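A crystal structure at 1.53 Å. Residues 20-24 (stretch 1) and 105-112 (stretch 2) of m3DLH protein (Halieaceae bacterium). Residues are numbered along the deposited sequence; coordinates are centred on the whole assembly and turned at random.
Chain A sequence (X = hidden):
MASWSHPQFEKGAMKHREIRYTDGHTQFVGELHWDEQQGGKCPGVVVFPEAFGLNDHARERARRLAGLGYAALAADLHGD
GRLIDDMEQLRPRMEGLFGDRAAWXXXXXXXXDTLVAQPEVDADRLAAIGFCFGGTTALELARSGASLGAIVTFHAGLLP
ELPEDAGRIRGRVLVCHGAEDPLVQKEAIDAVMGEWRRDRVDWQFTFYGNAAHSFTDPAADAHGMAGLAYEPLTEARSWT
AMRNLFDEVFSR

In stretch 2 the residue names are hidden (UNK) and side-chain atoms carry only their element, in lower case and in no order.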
# COMPACT_ATOMS: atom_id res chain seq x y z
N ARG A 20 5.79 16.21 -7.08
CA ARG A 20 6.35 15.65 -8.31
C ARG A 20 7.67 14.97 -7.97
O ARG A 20 8.49 15.53 -7.25
CB ARG A 20 6.52 16.74 -9.36
CG ARG A 20 5.17 17.33 -9.71
CD ARG A 20 5.16 18.21 -10.93
NE ARG A 20 3.77 18.51 -11.25
CZ ARG A 20 3.08 17.98 -12.25
NH1 ARG A 20 3.65 17.12 -13.10
NH2 ARG A 20 1.81 18.33 -12.41
N TYR A 21 7.85 13.74 -8.45
CA TYR A 21 9.06 13.01 -8.10
C TYR A 21 9.38 12.05 -9.23
O TYR A 21 8.61 11.90 -10.18
CB TYR A 21 8.89 12.27 -6.77
CG TYR A 21 7.77 11.22 -6.74
CD1 TYR A 21 6.43 11.57 -6.53
CD2 TYR A 21 8.07 9.87 -6.89
CE1 TYR A 21 5.43 10.62 -6.48
CE2 TYR A 21 7.07 8.91 -6.84
CZ TYR A 21 5.75 9.29 -6.64
OH TYR A 21 4.75 8.32 -6.59
N THR A 22 10.53 11.39 -9.13
CA THR A 22 10.96 10.54 -10.24
C THR A 22 11.78 9.38 -9.71
O THR A 22 12.39 9.46 -8.64
CB THR A 22 11.74 11.35 -11.28
OG1 THR A 22 12.07 10.53 -12.42
CG2 THR A 22 13.03 11.93 -10.71
N ASP A 23 11.79 8.29 -10.47
CA ASP A 23 12.77 7.23 -10.27
C ASP A 23 13.98 7.38 -11.19
O ASP A 23 14.83 6.47 -11.23
CB ASP A 23 12.10 5.87 -10.50
CG ASP A 23 11.58 5.70 -11.90
OD1 ASP A 23 11.67 6.65 -12.73
OD2 ASP A 23 11.06 4.60 -12.18
N GLY A 24 14.07 8.48 -11.94
CA GLY A 24 15.12 8.69 -12.92
C GLY A 24 14.73 8.32 -14.34
O GLY A 24 15.44 8.71 -15.29
N UNK A 105 10.00 -2.05 -8.13
CA UNK A 105 10.53 -1.62 -6.84
C UNK A 105 11.08 -0.21 -6.92
O UNK A 105 11.00 0.53 -5.94
c UNK A 105 11.74 -7.34 -4.90
c UNK A 105 10.98 -3.92 -5.96
n UNK A 105 11.23 -6.29 -5.52
n UNK A 105 13.00 -7.32 -4.47
c UNK A 105 11.61 -2.60 -6.37
c UNK A 105 11.96 -5.05 -5.84
n UNK A 105 10.96 -8.40 -4.66
N UNK A 106 11.58 0.20 -8.09
CA UNK A 106 12.12 1.55 -8.23
C UNK A 106 11.03 2.61 -8.11
O UNK A 106 11.27 3.67 -7.50
c UNK A 106 12.84 1.68 -9.56
N UNK A 107 9.86 2.39 -8.71
CA UNK A 107 8.79 3.37 -8.56
C UNK A 107 8.25 3.38 -7.13
O UNK A 107 7.79 4.42 -6.64
c UNK A 107 5.60 2.22 -8.50
c UNK A 107 6.71 1.96 -9.50
c UNK A 107 7.68 3.14 -9.59
c UNK A 107 6.16 1.69 -10.93
N UNK A 108 8.29 2.23 -6.44
CA UNK A 108 7.85 2.21 -5.04
C UNK A 108 8.87 2.90 -4.14
O UNK A 108 8.50 3.70 -3.26
c UNK A 108 7.64 0.77 -4.59
N UNK A 109 10.15 2.65 -4.38
CA UNK A 109 11.19 3.30 -3.59
C UNK A 109 11.22 4.81 -3.86
O UNK A 109 11.49 5.60 -2.94
c UNK A 109 15.91 0.95 -0.73
c UNK A 109 13.54 2.84 -2.81
n UNK A 109 16.20 -0.18 -1.37
c UNK A 109 12.53 2.65 -3.90
n UNK A 109 16.60 1.30 0.35
c UNK A 109 14.15 1.52 -2.37
n UNK A 109 14.97 1.76 -1.18
N UNK A 110 10.92 5.23 -5.09
CA UNK A 110 10.85 6.66 -5.38
C UNK A 110 9.75 7.33 -4.57
O UNK A 110 9.95 8.44 -4.07
c UNK A 110 10.62 6.89 -6.88
N UNK A 111 8.61 6.66 -4.40
CA UNK A 111 7.57 7.22 -3.54
C UNK A 111 8.03 7.31 -2.09
O UNK A 111 7.85 8.34 -1.44
c UNK A 111 6.27 6.41 -3.67
N UNK A 112 8.70 6.27 -1.58
CA UNK A 112 9.17 6.33 -0.19
C UNK A 112 10.20 7.43 -0.01
O UNK A 112 10.17 8.19 0.97
c UNK A 112 10.25 4.89 1.68
c UNK A 112 10.85 3.53 1.96
c UNK A 112 9.10 5.20 2.64
c UNK A 112 9.77 4.98 0.23
O HOH W 1 5.36 5.77 -7.01

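Position 105 carries seven side-chain atoms: three carbons in a row, a nitrogen, then a carbon bearing two more nitrogens. That guanidinium makes it Arg105. It is out of reach of stretch 1, its nitrogens all hydrogen-bonded elsewhere in the structure, so it belongs to the helix but not to this contact.

Position 106 has a single side-chain carbon, which points toward stretch 1 and lies 4.3 Å from OD2 of Asp23. One carbon and nothing more means Ala106. Its backbone comes closer than its side chain: Ala106 O sits 3.8 Å from Asp23 CB, while accepting the helical hydrogen bond from N of position 110 at 2.9 Å.

Position 107 has four carbons forked at the second, the mark of Leu107. Its CA-to-CB bond runs sideways and the end of the side chain leads away; its CB is 4.5 Å from Asp23 OD2. The backbone matters more here, because Leu107 O accepts a hydrogen bond of 2.8 Å from the O of water 1, which also bonds to Tyr21 OH at 2.7 Å.

Position 108 again shows one carbon, directed away from stretch 1, with no contact to it. This is Ala108, buried but on another side of the helix.

Position 109 repeats the pattern of three carbons, a nitrogen and a carbon with two nitrogens, giving Arg109. The chain starts sideways and its end leads away, into an exposed setting, and it makes no contact with stretch 1.

Position 110 has one carbon, pointing toward stretch 1 and packed closely against it: this CB is 3.6 Å from Thr22 O, 3.9 Å from Tyr21 CD2, and 4.0 Å from both N and CB of Asp23. This is Ala110. Its CA is 5.3 Å from Asp23 CA, a close backbone approach at which the side chain is a lone methyl.

Position 111 also bears one carbon, set sideways, this CB lying 3.8 Å from Tyr21 OH; it is Ala111. The tyrosine ring reaches along the helix here, with Tyr21 CE2 3.7 Å from Ala111 N and 4.1 Å from Ala111 CB.

Position 112 has four carbons forked at the second, so Leu112. Its CA-to-CB bond points away, and it makes no contact with stretch 1.

The contact works by small residues on the helix and one large ring on the strand. The segments run at 138°, with axes approaching to 8.2 Å, and the two stretches bury 235 Å² in all. No direct hydrogen bond crosses between them. Tyr21 lies obliquely to the backbone at Ala110 and Ala111 and packs against both methyls, while its hydroxyl reaches Leu107 O through water. Asp23 adds its CB beside Ala106 and Ala110. The chain then turns at Gly24, whose N donates to Thr22 OG1 at 2.9 Å. The rule to read is spacing: Ala106 and Ala110, about one helical turn apart, both have CA-to-CB bonds pointing toward stretch 1, and the ends of Leu107 and Arg109 lead away from it.

Stretch 2 105-112: RALARAAL
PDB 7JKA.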